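Local structure of carboxypeptidase Y inhibitor (Saccharomyces cerevisiae, 1WPX) at residues 103-115 / 186-198. The protein inhibits carboxypeptidase Y, a serine protease, specifically and potently as a member of the phosphatidylethanolamine-binding protein family. Sequence-based numbering, arbitrary orientation.
With SO4 (sulfate ion), chain G.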
loop_
_atom_site.group_PDB
_atom_site.type_symbol
_atom_site.label_atom_id
_atom_site.label_comp_id
_atom_site.label_asym_id
_atom_site.label_seq_id
_atom_site.Cartn_x
_atom_site.Cartn_y
_atom_site.Cartn_z
ATOM N N THR B 103 12.526 26.261 6.735
ATOM C CA THR B 103 13.596 26.803 7.566
ATOM C C THR B 103 13.371 28.255 7.963
ATOM O O THR B 103 13.533 28.612 9.130
ATOM C CB THR B 103 14.954 26.678 6.860
ATOM O OG1 THR B 103 15.328 25.297 6.807
ATOM C CG2 THR B 103 16.024 27.462 7.609
ATOM N N ASP B 104 13.014 29.090 6.991
ATOM C CA ASP B 104 12.749 30.501 7.260
ATOM C C ASP B 104 11.291 30.611 7.716
ATOM O O ASP B 104 10.368 30.382 6.928
ATOM C CB ASP B 104 12.961 31.335 5.993
ATOM C CG ASP B 104 13.125 32.821 6.287
ATOM O OD1 ASP B 104 12.287 33.398 7.011
ATOM O OD2 ASP B 104 14.098 33.419 5.784
ATOM N N HIS B 105 11.088 30.957 8.985
ATOM C CA HIS B 105 9.741 31.071 9.532
ATOM C C HIS B 105 9.255 32.504 9.739
ATOM O O HIS B 105 8.417 32.761 10.604
ATOM C CB HIS B 105 9.659 30.303 10.852
ATOM C CG HIS B 105 9.943 28.840 10.710
ATOM N ND1 HIS B 105 9.250 28.030 9.835
ATOM C CD2 HIS B 105 10.846 28.042 11.327
ATOM C CE1 HIS B 105 9.714 26.796 9.919
ATOM N NE2 HIS B 105 10.683 26.777 10.816
ATOM N N LYS B 106 9.776 33.433 8.943
ATOM C CA LYS B 106 9.374 34.830 9.042
ATOM C C LYS B 106 7.853 34.955 8.965
ATOM O O LYS B 106 7.269 35.886 9.519
ATOM C CB LYS B 106 10.032 35.650 7.920
ATOM C CG LYS B 106 9.403 37.025 7.665
ATOM C CD LYS B 106 9.451 37.944 8.887
ATOM C CE LYS B 106 10.861 38.453 9.162
ATOM N NZ LYS B 106 11.381 39.304 8.050
ATOM N N TRP B 107 7.213 34.009 8.282
ATOM C CA TRP B 107 5.761 34.024 8.141
ATOM C C TRP B 107 5.138 32.708 8.593
ATOM O O TRP B 107 3.973 32.442 8.306
ATOM C CB TRP B 107 5.373 34.279 6.683
ATOM C CG TRP B 107 6.104 35.419 6.058
ATOM C CD1 TRP B 107 6.368 36.632 6.627
ATOM C CD2 TRP B 107 6.644 35.471 4.732
ATOM N NE1 TRP B 107 7.039 37.437 5.736
ATOM C CE2 TRP B 107 7.221 36.750 4.565
ATOM C CE3 TRP B 107 6.695 34.562 3.666
ATOM C CZ2 TRP B 107 7.842 37.143 3.375
ATOM C CZ3 TRP B 107 7.314 34.956 2.480
ATOM C CH2 TRP B 107 7.878 36.236 2.348
ATOM N N SER B 108 5.918 31.898 9.303
ATOM C CA SER B 108 5.460 30.594 9.769
ATOM C C SER B 108 4.007 30.604 10.214
ATOM O O SER B 108 3.581 31.444 11.017
ATOM C CB SER B 108 6.343 30.081 10.910
ATOM O OG SER B 108 6.048 28.718 11.205
ATOM N N GLU B 109 3.269 29.632 9.684
ATOM C CA GLU B 109 1.850 29.468 9.934
ATOM C C GLU B 109 1.137 30.548 9.150
ATOM O O GLU B 109 0.813 31.610 9.668
ATOM C CB GLU B 109 1.543 29.557 11.428
ATOM C CG GLU B 109 1.913 28.283 12.186
ATOM C CD GLU B 109 0.734 27.343 12.404
ATOM O OE1 GLU B 109 -0.233 27.394 11.617
ATOM O OE2 GLU B 109 0.786 26.544 13.367
ATOM N N PHE B 110 0.947 30.263 7.869
ATOM C CA PHE B 110 0.260 31.149 6.948
ATOM C C PHE B 110 -1.171 30.605 6.892
ATOM O O PHE B 110 -1.394 29.432 6.574
ATOM C CB PHE B 110 0.941 31.081 5.581
ATOM C CG PHE B 110 0.434 32.088 4.593
ATOM C CD1 PHE B 110 -0.715 31.839 3.851
ATOM C CD2 PHE B 110 1.123 33.277 4.383
ATOM C CE1 PHE B 110 -1.168 32.760 2.909
ATOM C CE2 PHE B 110 0.677 34.203 3.444
ATOM C CZ PHE B 110 -0.470 33.942 2.705
ATOM N N CYS B 111 -2.135 31.457 7.224
ATOM C CA CYS B 111 -3.537 31.063 7.260
ATOM C C CYS B 111 -4.172 30.936 5.875
ATOM O O CYS B 111 -4.364 31.924 5.166
ATOM C CB CYS B 111 -4.322 32.058 8.119
ATOM S SG CYS B 111 -5.907 31.441 8.693
ATOM N N HIS B 112 -4.516 29.707 5.510
ATOM C CA HIS B 112 -5.112 29.438 4.213
ATOM C C HIS B 112 -6.631 29.315 4.231
ATOM O O HIS B 112 -7.303 29.622 3.241
ATOM C CB HIS B 112 -4.503 28.159 3.629
ATOM C CG HIS B 112 -3.165 28.366 2.993
ATOM N ND1 HIS B 112 -3.018 28.852 1.713
ATOM C CD2 HIS B 112 -1.912 28.184 3.472
ATOM C CE1 HIS B 112 -1.732 28.960 1.428
ATOM N NE2 HIS B 112 -1.040 28.561 2.479
ATOM N N LEU B 113 -7.179 28.876 5.357
ATOM C CA LEU B 113 -8.616 28.691 5.441
ATOM C C LEU B 113 -9.077 28.511 6.874
ATOM O O LEU B 113 -8.354 27.954 7.706
ATOM C CB LEU B 113 -9.006 27.475 4.590
ATOM C CG LEU B 113 -10.431 26.925 4.479
ATOM C CD1 LEU B 113 -10.748 26.096 5.696
ATOM C CD2 LEU B 113 -11.423 28.059 4.292
ATOM N N VAL B 114 -10.278 29.011 7.154
ATOM C CA VAL B 114 -10.893 28.917 8.472
ATOM C C VAL B 114 -12.404 29.021 8.336
ATOM O O VAL B 114 -12.939 30.108 8.175
ATOM C CB VAL B 114 -10.429 30.041 9.421
ATOM C CG1 VAL B 114 -11.233 29.986 10.710
ATOM C CG2 VAL B 114 -8.963 29.887 9.737
ATOM N N GLU B 115 -13.079 27.878 8.393
ATOM C CA GLU B 115 -14.533 27.816 8.291
ATOM C C GLU B 115 -15.100 27.420 9.648
ATOM O O GLU B 115 -14.627 26.461 10.265
ATOM C CB GLU B 115 -14.941 26.768 7.270
ATOM C CG GLU B 115 -15.542 27.319 6.016
ATOM C CD GLU B 115 -16.169 26.226 5.194
ATOM O OE1 GLU B 115 -15.423 25.332 4.738
ATOM O OE2 GLU B 115 -17.406 26.254 5.017
ATOM N N ARG B 186 -3.166 36.743 7.254
ATOM C CA ARG B 186 -2.518 35.450 7.055
ATOM C C ARG B 186 -1.132 35.193 7.643
ATOM O O ARG B 186 -0.975 34.307 8.485
ATOM C CB ARG B 186 -2.566 35.128 5.566
ATOM C CG ARG B 186 -4.007 35.198 5.100
ATOM C CD ARG B 186 -4.251 34.741 3.691
ATOM N NE ARG B 186 -5.626 34.271 3.573
ATOM C CZ ARG B 186 -6.344 34.334 2.462
ATOM N NH1 ARG B 186 -7.586 33.879 2.450
ATOM N NH2 ARG B 186 -5.819 34.866 1.365
ATOM N N PRO B 187 -0.107 35.941 7.211
ATOM C CA PRO B 187 1.202 35.657 7.808
ATOM C C PRO B 187 1.158 35.667 9.338
ATOM O O PRO B 187 0.711 36.636 9.951
ATOM C CB PRO B 187 2.096 36.750 7.220
ATOM C CG PRO B 187 1.123 37.835 6.817
ATOM C CD PRO B 187 -0.026 37.061 6.261
ATOM N N ASN B 188 1.616 34.570 9.935
ATOM C CA ASN B 188 1.643 34.387 11.387
ATOM C C ASN B 188 0.242 34.450 11.984
ATOM O O ASN B 188 0.083 34.584 13.198
ATOM C CB ASN B 188 2.517 35.448 12.066
ATOM C CG ASN B 188 3.856 35.625 11.390
ATOM O OD1 ASN B 188 3.984 36.397 10.440
ATOM N ND2 ASN B 188 4.862 34.903 11.865
ATOM N N TRP B 189 -0.774 34.338 11.133
ATOM C CA TRP B 189 -2.155 34.410 11.591
ATOM C C TRP B 189 -2.354 35.764 12.263
ATOM O O TRP B 189 -3.175 35.914 13.173
ATOM C CB TRP B 189 -2.469 33.271 12.577
ATOM C CG TRP B 189 -2.775 31.960 11.903
ATOM C CD1 TRP B 189 -1.992 31.299 10.998
ATOM C CD2 TRP B 189 -3.965 31.172 12.051
ATOM N NE1 TRP B 189 -2.622 30.154 10.570
ATOM C CE2 TRP B 189 -3.834 30.052 11.199
ATOM C CE3 TRP B 189 -5.131 31.306 12.820
ATOM C CZ2 TRP B 189 -4.824 29.071 11.093
ATOM C CZ3 TRP B 189 -6.117 30.328 12.714
ATOM C CH2 TRP B 189 -5.954 29.226 11.855
ATOM N N GLY B 190 -1.580 36.744 11.801
ATOM C CA GLY B 190 -1.668 38.088 12.336
ATOM C C GLY B 190 -1.186 38.247 13.764
ATOM O O GLY B 190 -1.581 39.190 14.445
ATOM N N TYR B 191 -0.333 37.341 14.225
ATOM C CA TYR B 191 0.187 37.415 15.587
ATOM C C TYR B 191 1.530 38.127 15.657
ATOM O O TYR B 191 2.045 38.377 16.745
ATOM C CB TYR B 191 0.325 36.010 16.180
ATOM C CG TYR B 191 -0.979 35.418 16.661
ATOM C CD1 TYR B 191 -1.500 35.757 17.905
ATOM C CD2 TYR B 191 -1.706 34.541 15.861
ATOM C CE1 TYR B 191 -2.712 35.238 18.342
ATOM C CE2 TYR B 191 -2.923 34.017 16.289
ATOM C CZ TYR B 191 -3.421 34.370 17.529
ATOM O OH TYR B 191 -4.633 33.869 17.948
ATOM N N GLY B 192 2.101 38.450 14.501
ATOM C CA GLY B 192 3.382 39.133 14.489
ATOM C C GLY B 192 4.581 38.228 14.726
ATOM O O GLY B 192 5.506 38.199 13.914
ATOM N N THR B 193 4.578 37.490 15.833
ATOM C CA THR B 193 5.686 36.589 16.150
ATOM C C THR B 193 5.774 35.414 15.172
ATOM O O THR B 193 4.769 34.992 14.602
ATOM C CB THR B 193 5.560 36.038 17.583
ATOM O OG1 THR B 193 4.310 35.357 17.729
ATOM C CG2 THR B 193 5.626 37.169 18.587
ATOM N N PRO B 194 6.988 34.878 14.957
ATOM C CA PRO B 194 7.200 33.748 14.042
ATOM C C PRO B 194 6.807 32.400 14.647
ATOM O O PRO B 194 6.853 32.217 15.870
ATOM C CB PRO B 194 8.704 33.812 13.746
ATOM C CG PRO B 194 9.074 35.232 14.061
ATOM C CD PRO B 194 8.277 35.494 15.304
ATOM N N ALA B 195 6.432 31.465 13.776
ATOM C CA ALA B 195 6.039 30.116 14.183
ATOM C C ALA B 195 4.829 30.078 15.110
ATOM O O ALA B 195 4.820 29.348 16.105
ATOM C CB ALA B 195 7.222 29.405 14.837
ATOM N N THR B 196 3.804 30.855 14.782
ATOM C CA THR B 196 2.601 30.880 15.602
ATOM C C THR B 196 1.356 30.825 14.715
ATOM O O THR B 196 1.308 31.462 13.662
ATOM C CB THR B 196 2.556 32.151 16.484
ATOM O OG1 THR B 196 2.471 33.307 15.646
ATOM C CG2 THR B 196 3.814 32.256 17.343
ATOM N N GLY B 197 0.356 30.058 15.139
ATOM C CA GLY B 197 -0.857 29.949 14.346
ATOM C C GLY B 197 -1.996 29.181 14.996
ATOM O O GLY B 197 -2.452 29.535 16.085
ATOM N N VAL B 198 -2.453 28.124 14.328
ATOM C CA VAL B 198 -3.563 27.316 14.826
ATOM C C VAL B 198 -3.436 26.942 16.293
ATOM O O VAL B 198 -4.428 26.920 17.015
ATOM C CB VAL B 198 -3.747 26.016 13.994
ATOM C CG1 VAL B 198 -3.846 26.359 12.530
ATOM C CG2 VAL B 198 -2.601 25.057 14.233
HETATM S S SO4 G . 1.973 29.537 1.258
HETATM O O1 SO4 G . 1.537 30.945 1.248
HETATM O O2 SO4 G . 1.252 28.799 0.204
HETATM O O3 SO4 G . 3.426 29.474 1.009
HETATM O O4 SO4 G . 1.680 28.946 2.575
#
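A sulfate-occupied pocket, its position consistent with the anion-binding site of the phosphatidylethanolamine-binding family, borders this contact, where Phe110 lies between Arg186 and the sulfate. Arg186 CB stands over one face of the phenyl ring, 3.8 Å from its centroid and 15° off the normal, a CH-pi contact; sulfate O1 sits above the centre of the opposite face. His112 reaches the same ion, NE2 donating to sulfate O4 at 2.7 Å with a nearly straight N-H...O angle (165°), while its ND1 bonds to Met151 O; bonds at both nitrogens fix the ring's rotation. Ala154 N and Tyr164 OH also bond to the sulfate. The ion probably came from the crystallisation liquor; in relatives this pocket takes phosphate-bearing ligands, consistent with phospholipid binding here.

The fold element at work is the start of strand 110-120, an inner strand of the antiparallel sheet, with the loop that leads into helix 198-203 running alongside it. One weak backbone bond spans the two, from Cys111 N to Arg186 O (3.3 Å). With SG anti to the backbone N (chi1 -161°), Cys111 lays its sulfur over the Trp189 six-membered ring, 3.6 Å from the centroid, and its CB over the five-membered ring. Val114 CG2 meets the far corner of the indole at CH2 (3.7 Å). Trp189 NE1 bonds to Thr95 OG1, as does Glu109 OE1, so one hydroxyl on strand 90-96 ties both segments. The Glu109 carboxylate lies alongside the Gly197 backbone, CD 3.6 Å from Gly197 CA. Further along, Ser108 packs against the Ala195 backbone, and Ser108 OG bonds to Pro97 O.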